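Local coordinates for protein CBIX (Paracoccus pantotrophus, PDB 4CCS) that probably acts as the terminal chelatase of siroheme biosynthesis in denitrifying bacteria, inserting ferrous iron into sirohydrochlorin, at residues N4-V8 against A49-D54; L171-C177 against G200-L204. All blocks are in the same frame, centred on the assembly; numbering follows the deposited sequence.

Contact 1. Residues N4-V8 against A49-D54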
ATOM      1  N   ASN A   4     -18.287 -13.343  -4.147  1.00 32.25           N
ATOM      2  CA  ASN A   4     -17.678 -12.422  -5.119  1.00 31.39           C
ATOM      3  C   ASN A   4     -16.752 -11.416  -4.421  1.00 31.26           C
ATOM      4  O   ASN A   4     -17.186 -10.736  -3.486  1.00 30.61           O
ATOM      5  CB  ASN A   4     -18.758 -11.687  -5.922  1.00 34.29           C
ATOM      6  CG  ASN A   4     -19.191 -12.360  -7.207  1.00 62.48           C
ATOM      7  OD1 ASN A   4     -18.592 -13.334  -7.683  1.00 59.40           O
ATOM      8  ND2 ASN A   4     -20.218 -11.809  -7.836  1.00 53.89           N
ATOM      9  N   VAL A   5     -15.475 -11.345  -4.848  1.00 25.73           N
ATOM     10  CA  VAL A   5     -14.492 -10.405  -4.270  1.00 23.70           C
ATOM     11  C   VAL A   5     -13.792  -9.587  -5.362  1.00 25.11           C
ATOM     12  O   VAL A   5     -13.237 -10.153  -6.304  1.00 24.20           O
ATOM     13  CB  VAL A   5     -13.465 -11.083  -3.303  1.00 27.46           C
ATOM     14  CG1 VAL A   5     -12.481 -10.063  -2.713  1.00 26.71           C
ATOM     15  CG2 VAL A   5     -14.172 -11.844  -2.179  1.00 27.32           C
ATOM     16  N   LEU A   6     -13.776  -8.259  -5.196  1.00 20.91           N
ATOM     17  CA  LEU A   6     -13.084  -7.376  -6.124  1.00 20.91           C
ATOM     18  C   LEU A   6     -11.987  -6.595  -5.386  1.00 21.59           C
ATOM     19  O   LEU A   6     -12.282  -5.898  -4.420  1.00 19.67           O
ATOM     20  CB  LEU A   6     -14.114  -6.448  -6.810  1.00 22.44           C
ATOM     21  CG  LEU A   6     -13.685  -5.644  -8.046  1.00 29.47           C
ATOM     22  CD1 LEU A   6     -13.105  -6.546  -9.164  1.00 30.00           C
ATOM     23  CD2 LEU A   6     -14.868  -4.857  -8.594  1.00 32.18           C
ATOM     24  N   ILE A   7     -10.723  -6.770  -5.810  1.00 19.35           N
ATOM     25  CA  ILE A   7      -9.539  -6.056  -5.289  1.00 18.78           C
ATOM     26  C   ILE A   7      -9.458  -4.797  -6.153  1.00 20.80           C
ATOM     27  O   ILE A   7      -9.307  -4.897  -7.378  1.00 18.96           O
ATOM     28  CB  ILE A   7      -8.241  -6.897  -5.394  1.00 22.08           C
ATOM     29  CG1 ILE A   7      -8.388  -8.330  -4.800  1.00 23.07           C
ATOM     30  CG2 ILE A   7      -7.037  -6.154  -4.799  1.00 21.80           C
ATOM     31  CD1 ILE A   7      -8.941  -8.518  -3.403  1.00 40.47           C
ATOM     32  N   VAL A   8      -9.624  -3.630  -5.524  1.00 17.42           N
ATOM     33  CA  VAL A   8      -9.723  -2.348  -6.224  1.00 16.38           C
ATOM     34  C   VAL A   8      -8.542  -1.428  -5.949  1.00 18.94           C
ATOM     35  O   VAL A   8      -8.247  -1.121  -4.795  1.00 18.41           O
ATOM     36  CB  VAL A   8     -11.087  -1.666  -5.907  1.00 19.74           C
ATOM     37  CG1 VAL A   8     -11.198  -0.286  -6.559  1.00 19.31           C
ATOM     38  CG2 VAL A   8     -12.256  -2.552  -6.339  1.00 19.34           C
ATOM     39  N   ALA A  49     -14.956  -0.281 -14.293  1.00 28.83           N
ATOM     40  CA  ALA A  49     -14.157  -1.068 -13.328  1.00 28.95           C
ATOM     41  C   ALA A  49     -15.029  -1.871 -12.364  1.00 33.56           C
ATOM     42  O   ALA A  49     -14.754  -3.046 -12.118  1.00 32.92           O
ATOM     43  CB  ALA A  49     -13.248  -0.139 -12.524  1.00 29.13           C
ATOM     44  N   LEU A  50     -16.084  -1.221 -11.842  1.00 31.86           N
ATOM     45  CA  LEU A  50     -17.009  -1.749 -10.844  1.00 32.97           C
ATOM     46  C   LEU A  50     -18.306  -2.358 -11.376  1.00 42.10           C
ATOM     47  O   LEU A  50     -19.146  -2.750 -10.554  1.00 42.65           O
ATOM     48  CB  LEU A  50     -17.356  -0.641  -9.831  1.00 32.53           C
ATOM     49  CG  LEU A  50     -16.194   0.012  -9.073  1.00 36.48           C
ATOM     50  CD1 LEU A  50     -16.656   1.263  -8.374  1.00 35.98           C
ATOM     51  CD2 LEU A  50     -15.542  -0.952  -8.101  1.00 37.80           C
ATOM     52  N   ASP A  51     -18.506  -2.457 -12.707  1.00 40.97           N
ATOM     53  CA  ASP A  51     -19.797  -2.997 -13.143  1.00 42.25           C
ATOM     54  C   ASP A  51     -19.891  -4.545 -13.014  1.00 47.45           C
ATOM     55  O   ASP A  51     -20.991  -5.082 -13.148  1.00 48.25           O
ATOM     56  CB  ASP A  51     -20.256  -2.484 -14.524  1.00 44.56           C
ATOM     57  CG  ASP A  51     -19.279  -2.528 -15.675  1.00 56.23           C
ATOM     58  OD1 ASP A  51     -18.544  -3.535 -15.793  1.00 58.98           O
ATOM     59  OD2 ASP A  51     -19.344  -1.626 -16.535  1.00 56.86           O
ATOM     60  N   ARG A  52     -18.797  -5.234 -12.630  1.00 44.39           N
ATOM     61  CA  ARG A  52     -18.846  -6.679 -12.374  1.00 44.81           C
ATOM     62  C   ARG A  52     -19.329  -6.957 -10.928  1.00 48.50           C
ATOM     63  O   ARG A  52     -19.708  -8.087 -10.609  1.00 48.46           O
ATOM     64  CB  ARG A  52     -17.503  -7.373 -12.700  1.00 46.48           C
ATOM     65  CG  ARG A  52     -16.423  -7.280 -11.624  1.00 57.48           C
ATOM     66  CD  ARG A  52     -15.069  -7.726 -12.153  1.00 61.61           C
ATOM     67  NE  ARG A  52     -14.354  -6.604 -12.758  1.00 61.25           N
ATOM     68  CZ  ARG A  52     -13.117  -6.654 -13.242  1.00 63.85           C
ATOM     69  NH1 ARG A  52     -12.428  -7.791 -13.210  1.00 31.65           N
ATOM     70  NH2 ARG A  52     -12.563  -5.573 -13.772  1.00 55.26           N
ATOM     71  N   ALA A  53     -19.325  -5.916 -10.070  1.00 43.80           N
ATOM     72  CA  ALA A  53     -19.752  -5.991  -8.674  1.00 42.86           C
ATOM     73  C   ALA A  53     -21.265  -5.920  -8.540  1.00 45.26           C
ATOM     74  O   ALA A  53     -21.936  -5.275  -9.344  1.00 45.08           O
ATOM     75  CB  ALA A  53     -19.113  -4.865  -7.871  1.00 43.46           C
ATOM     76  N   ASP A  54     -21.792  -6.562  -7.490  1.00 40.78           N
ATOM     77  CA  ASP A  54     -23.210  -6.557  -7.135  1.00 39.93           C
ATOM     78  C   ASP A  54     -23.352  -6.386  -5.617  1.00 43.83           C
ATOM     79  O   ASP A  54     -22.339  -6.236  -4.925  1.00 42.90           O
ATOM     80  CB  ASP A  54     -23.946  -7.806  -7.669  1.00 41.25           C
ATOM     81  CG  ASP A  54     -23.330  -9.152  -7.335  1.00 46.41           C
ATOM     82  OD1 ASP A  54     -22.771  -9.297  -6.218  1.00 45.18           O
ATOM     83  OD2 ASP A  54     -23.452 -10.078  -8.164  1.00 51.92           O
TER
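Leu6 gives the largest covered area of any residue here, 92 Å² against the loop 49-54. Its chi1 t, chi2 p rotamer extends the isobutyl group from the strand: Leu6 CD1 lies 3.8 Å from Arg52 CD and over one face of the guanidinium; Leu6 CD2 is 4.0 Å from Leu50 CD2 and 4.3 Å from Ala53 CB and packs on Arg52 CG at 4.2 Å. The loop can present these groups together because Leu50 to Ala53 forms a type I beta turn, closed by Ala53 N to Leu50 O at 3.2 Å. The CA-to-CB bond of Leu50 (m, t) points sideways, but the side-chain end comes nearer the strand, with Leu50 CD2 4.1 Å from Val8 CG2. Arg52 (chi1 p, chi2 t, chi3 p) folds its aliphatic part over Leu6. At the other end, Asn4 ND2 stands 3.7 Å from Asp54 OD2, a proximity without a hydrogen bond; Asp54 OD1 is instead hydrogen-bonded to Thr57 OG1 and Glu56 N. No hydrogen bond links the segments, so apolar packing dominates. The loop thus covers one face of strand 4-9, which runs parallel between strands 38-43 and 57-61, while Val5 and Ile7 pack on helix 215-226 across the sheet.

Contact 2. Residues L171-C177 against G200-L204; sequences LPERAIC and GFQGL
The ring of Phe201 forms the apolar centre of this contact within a beta-alpha-beta crossover, where helices 184-189 and 192-199 link strand 175-179 to its parallel neighbour 204-205, at the edge of the sheet ordered 152-157, 121-126, 175-179, 204-205. With chi1 t and chi2 67°, Phe201 sets CE1 3.9 Å from Leu171 CD1 and 3.8 Å from Ala175 CB, and CE2 3.9 Å from Cys177 CB; Leu171 CD1 lies at the ring edge. Gly200, with positive phi (78°), ends the preceding helix in a Schellman motif. Residues 175-177 are extended (phi/psi -146/146, -129/129 and -107/122). Ala175 faces Gly203 and Ile176 faces Leu204 (CA-CA 4.8 Å). Two hydrogen bonds bracket Ile176: Leu204 N to Ala175 O, 2.9 Å, and Cys177 N to Leu204 O, 2.8 Å. Ile176 (m, t) and Leu204 (t, p) point to the same sheet face, Ile176 CG1 4.4 Å from Leu204 CB, and both touch Ala109 of helix 98-113. Gly203 lets the two backbones approach to 4.6 Å (Ala175 CA to Gly203 CA), since an ideal CB would lie 2.2 Å from Ala175 O. Before the strand, Arg174 centres an inverse gamma turn. Outward, one water joins Leu171 O (2.7 Å) to Gln202 NE2 (3.0 Å), another Pro172 O (3.0 Å) to Gln202 N (2.8 Å), and a third donates to Glu173 O at 2.7 Å and Gln202 O at 3.1 Å.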
ATOM      1  N   LEU A 171      21.181  11.498   6.681  1.00 26.66           N
ATOM      2  CA  LEU A 171      21.076  10.160   7.263  1.00 26.25           C
ATOM      3  C   LEU A 171      22.388   9.431   6.955  1.00 31.00           C
ATOM      4  O   LEU A 171      23.067   9.827   6.003  1.00 31.13           O
ATOM      5  CB  LEU A 171      19.865   9.372   6.709  1.00 25.80           C
ATOM      6  CG  LEU A 171      18.464   9.929   7.027  1.00 29.90           C
ATOM      7  CD1 LEU A 171      17.374   9.031   6.447  1.00 30.05           C
ATOM      8  CD2 LEU A 171      18.242  10.063   8.522  1.00 32.71           C
ATOM      9  N   PRO A 172      22.765   8.385   7.736  1.00 27.71           N
ATOM     10  CA  PRO A 172      24.018   7.676   7.445  1.00 27.66           C
ATOM     11  C   PRO A 172      23.903   6.746   6.232  1.00 30.85           C
ATOM     12  O   PRO A 172      22.820   6.577   5.665  1.00 30.16           O
ATOM     13  CB  PRO A 172      24.282   6.883   8.732  1.00 29.53           C
ATOM     14  CG  PRO A 172      22.957   6.734   9.364  1.00 33.23           C
ATOM     15  CD  PRO A 172      22.243   8.007   9.064  1.00 28.62           C
ATOM     16  N   GLU A 173      25.027   6.132   5.846  1.00 26.93           N
ATOM     17  CA  GLU A 173      25.089   5.167   4.751  1.00 26.80           C
ATOM     18  C   GLU A 173      24.247   3.922   5.087  1.00 29.57           C
ATOM     19  O   GLU A 173      23.598   3.362   4.200  1.00 28.96           O
ATOM     20  CB  GLU A 173      26.539   4.746   4.531  1.00 28.72           C
ATOM     21  CG  GLU A 173      27.129   5.265   3.238  1.00 45.65           C
ATOM     22  CD  GLU A 173      28.375   4.501   2.849  1.00 67.54           C
ATOM     23  OE1 GLU A 173      29.431   4.731   3.483  1.00 53.42           O
ATOM     24  OE2 GLU A 173      28.277   3.617   1.967  1.00 68.17           O
ATOM     25  N   ARG A 174      24.262   3.498   6.374  1.00 25.51           N
ATOM     26  CA  ARG A 174      23.501   2.338   6.850  1.00 25.57           C
ATOM     27  C   ARG A 174      22.106   2.790   7.186  1.00 25.38           C
ATOM     28  O   ARG A 174      21.776   3.109   8.336  1.00 24.21           O
ATOM     29  CB  ARG A 174      24.191   1.638   8.037  1.00 27.08           C
ATOM     30  CG  ARG A 174      25.368   0.793   7.616  1.00 37.11           C
ATOM     31  CD  ARG A 174      26.061   0.189   8.812  1.00 39.98           C
ATOM     32  NE  ARG A 174      27.162  -0.677   8.395  1.00 48.76           N
ATOM     33  CZ  ARG A 174      27.674  -1.648   9.141  1.00 57.36           C
ATOM     34  NH1 ARG A 174      27.200  -1.876  10.362  1.00 38.30           N
ATOM     35  NH2 ARG A 174      28.662  -2.398   8.676  1.00 44.75           N
ATOM     36  N   ALA A 175      21.308   2.911   6.130  1.00 21.26           N
ATOM     37  CA  ALA A 175      19.925   3.354   6.179  1.00 19.19           C
ATOM     38  C   ALA A 175      19.132   2.619   5.119  1.00 20.27           C
ATOM     39  O   ALA A 175      19.667   2.276   4.060  1.00 20.00           O
ATOM     40  CB  ALA A 175      19.844   4.863   5.949  1.00 20.03           C
ATOM     41  N   ILE A 176      17.859   2.339   5.417  1.00 15.70           N
ATOM     42  CA  ILE A 176      16.966   1.637   4.498  1.00 15.03           C
ATOM     43  C   ILE A 176      15.689   2.450   4.388  1.00 19.47           C
ATOM     44  O   ILE A 176      15.074   2.783   5.409  1.00 18.72           O
ATOM     45  CB  ILE A 176      16.641   0.180   4.964  1.00 17.73           C
ATOM     46  CG1 ILE A 176      17.883  -0.731   4.995  1.00 18.63           C
ATOM     47  CG2 ILE A 176      15.531  -0.454   4.119  1.00 16.95           C
ATOM     48  CD1 ILE A 176      17.741  -1.988   5.842  1.00 24.54           C
ATOM     49  N   CYS A 177      15.275   2.723   3.144  1.00 15.39           N
ATOM     50  CA  CYS A 177      14.014   3.377   2.848  1.00 14.59           C
ATOM     51  C   CYS A 177      13.017   2.355   2.261  1.00 17.06           C
ATOM     52  O   CYS A 177      13.283   1.720   1.232  1.00 16.70           O
ATOM     53  CB  CYS A 177      14.210   4.565   1.908  1.00 15.14           C
ATOM     54  SG  CYS A 177      12.663   5.372   1.431  1.00 18.94           S
ATOM     55  N   GLY A 200      20.131  13.608  -1.074  1.00 20.93           N
ATOM     56  CA  GLY A 200      21.484  13.065  -0.988  1.00 20.57           C
ATOM     57  C   GLY A 200      21.438  11.744  -0.221  1.00 23.30           C
ATOM     58  O   GLY A 200      22.402  11.402   0.471  1.00 23.18           O
ATOM     59  N   PHE A 201      20.304  11.012  -0.314  1.00 18.70           N
ATOM     60  CA  PHE A 201      20.129   9.737   0.383  1.00 18.17           C
ATOM     61  C   PHE A 201      21.159   8.707  -0.105  1.00 22.80           C
ATOM     62  O   PHE A 201      21.272   8.474  -1.306  1.00 22.84           O
ATOM     63  CB  PHE A 201      18.691   9.218   0.244  1.00 18.74           C
ATOM     64  CG  PHE A 201      18.395   7.985   1.069  1.00 19.29           C
ATOM     65  CD1 PHE A 201      18.376   8.046   2.461  1.00 21.36           C
ATOM     66  CD2 PHE A 201      18.142   6.762   0.455  1.00 19.53           C
ATOM     67  CE1 PHE A 201      18.117   6.899   3.226  1.00 21.37           C
ATOM     68  CE2 PHE A 201      17.864   5.619   1.221  1.00 22.09           C
ATOM     69  CZ  PHE A 201      17.861   5.696   2.598  1.00 20.62           C
ATOM     70  N   GLN A 202      21.930   8.140   0.824  1.00 19.80           N
ATOM     71  CA  GLN A 202      23.010   7.187   0.525  1.00 20.42           C
ATOM     72  C   GLN A 202      22.637   5.737   0.802  1.00 24.64           C
ATOM     73  O   GLN A 202      23.422   4.838   0.480  1.00 24.16           O
ATOM     74  CB  GLN A 202      24.251   7.507   1.383  1.00 22.21           C
ATOM     75  CG  GLN A 202      24.762   8.937   1.299  1.00 39.95           C
ATOM     76  CD  GLN A 202      25.831   9.191   2.342  1.00 69.57           C
ATOM     77  OE1 GLN A 202      26.925   8.623   2.281  1.00 66.47           O
ATOM     78  NE2 GLN A 202      25.549  10.042   3.332  1.00 62.46           N
ATOM     79  N   GLY A 203      21.488   5.503   1.444  1.00 20.51           N
ATOM     80  CA  GLY A 203      21.107   4.146   1.835  1.00 19.96           C
ATOM     81  C   GLY A 203      20.421   3.338   0.741  1.00 23.12           C
ATOM     82  O   GLY A 203      20.405   3.720  -0.437  1.00 21.90           O
ATOM     83  N   LEU A 204      19.862   2.201   1.154  1.00 18.95           N
ATOM     84  CA  LEU A 204      19.180   1.263   0.287  1.00 19.25           C
ATOM     85  C   LEU A 204      17.719   1.646   0.139  1.00 19.86           C
ATOM     86  O   LEU A 204      17.062   1.948   1.133  1.00 19.19           O
ATOM     87  CB  LEU A 204      19.302  -0.147   0.902  1.00 20.06           C
ATOM     88  CG  LEU A 204      18.652  -1.302   0.140  1.00 25.34           C
ATOM     89  CD1 LEU A 204      19.347  -1.537  -1.211  1.00 26.64           C
ATOM     90  CD2 LEU A 204      18.733  -2.583   0.971  1.00 27.23           C
TER
HETATM   91  O   HOH W   1      23.841  12.082   4.656  1.00 45.61           O
HETATM   92  O   HOH W   2      21.625   8.427   3.593  1.00 25.97           O
HETATM   93  O   HOH W   3      29.347   7.661   2.942  1.00 42.75           O
HETATM   94  O   HOH W   4      24.513   2.316   1.859  1.00 44.00           O

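The two contacts lie on opposite sides of the chain's centre, their own centres about 40 Å apart and their nearest atoms about 23 Å apart, and they share no secondary-structure element. Each belongs to a different four-stranded parallel sheet, both with strand order 2-1-3-4. Contact 1 involves the first strand of its sheet, an inner one, and is largely buried: a loop lies across a sheet face, burying 268 Å² without a hydrogen bond between the segments. Contact 2 pairs the third strand with the outermost fourth, burying 433 Å². Strand pairing supplies its hydrogen bonds, and its partial exposure admits the waters that bridge its outer edge.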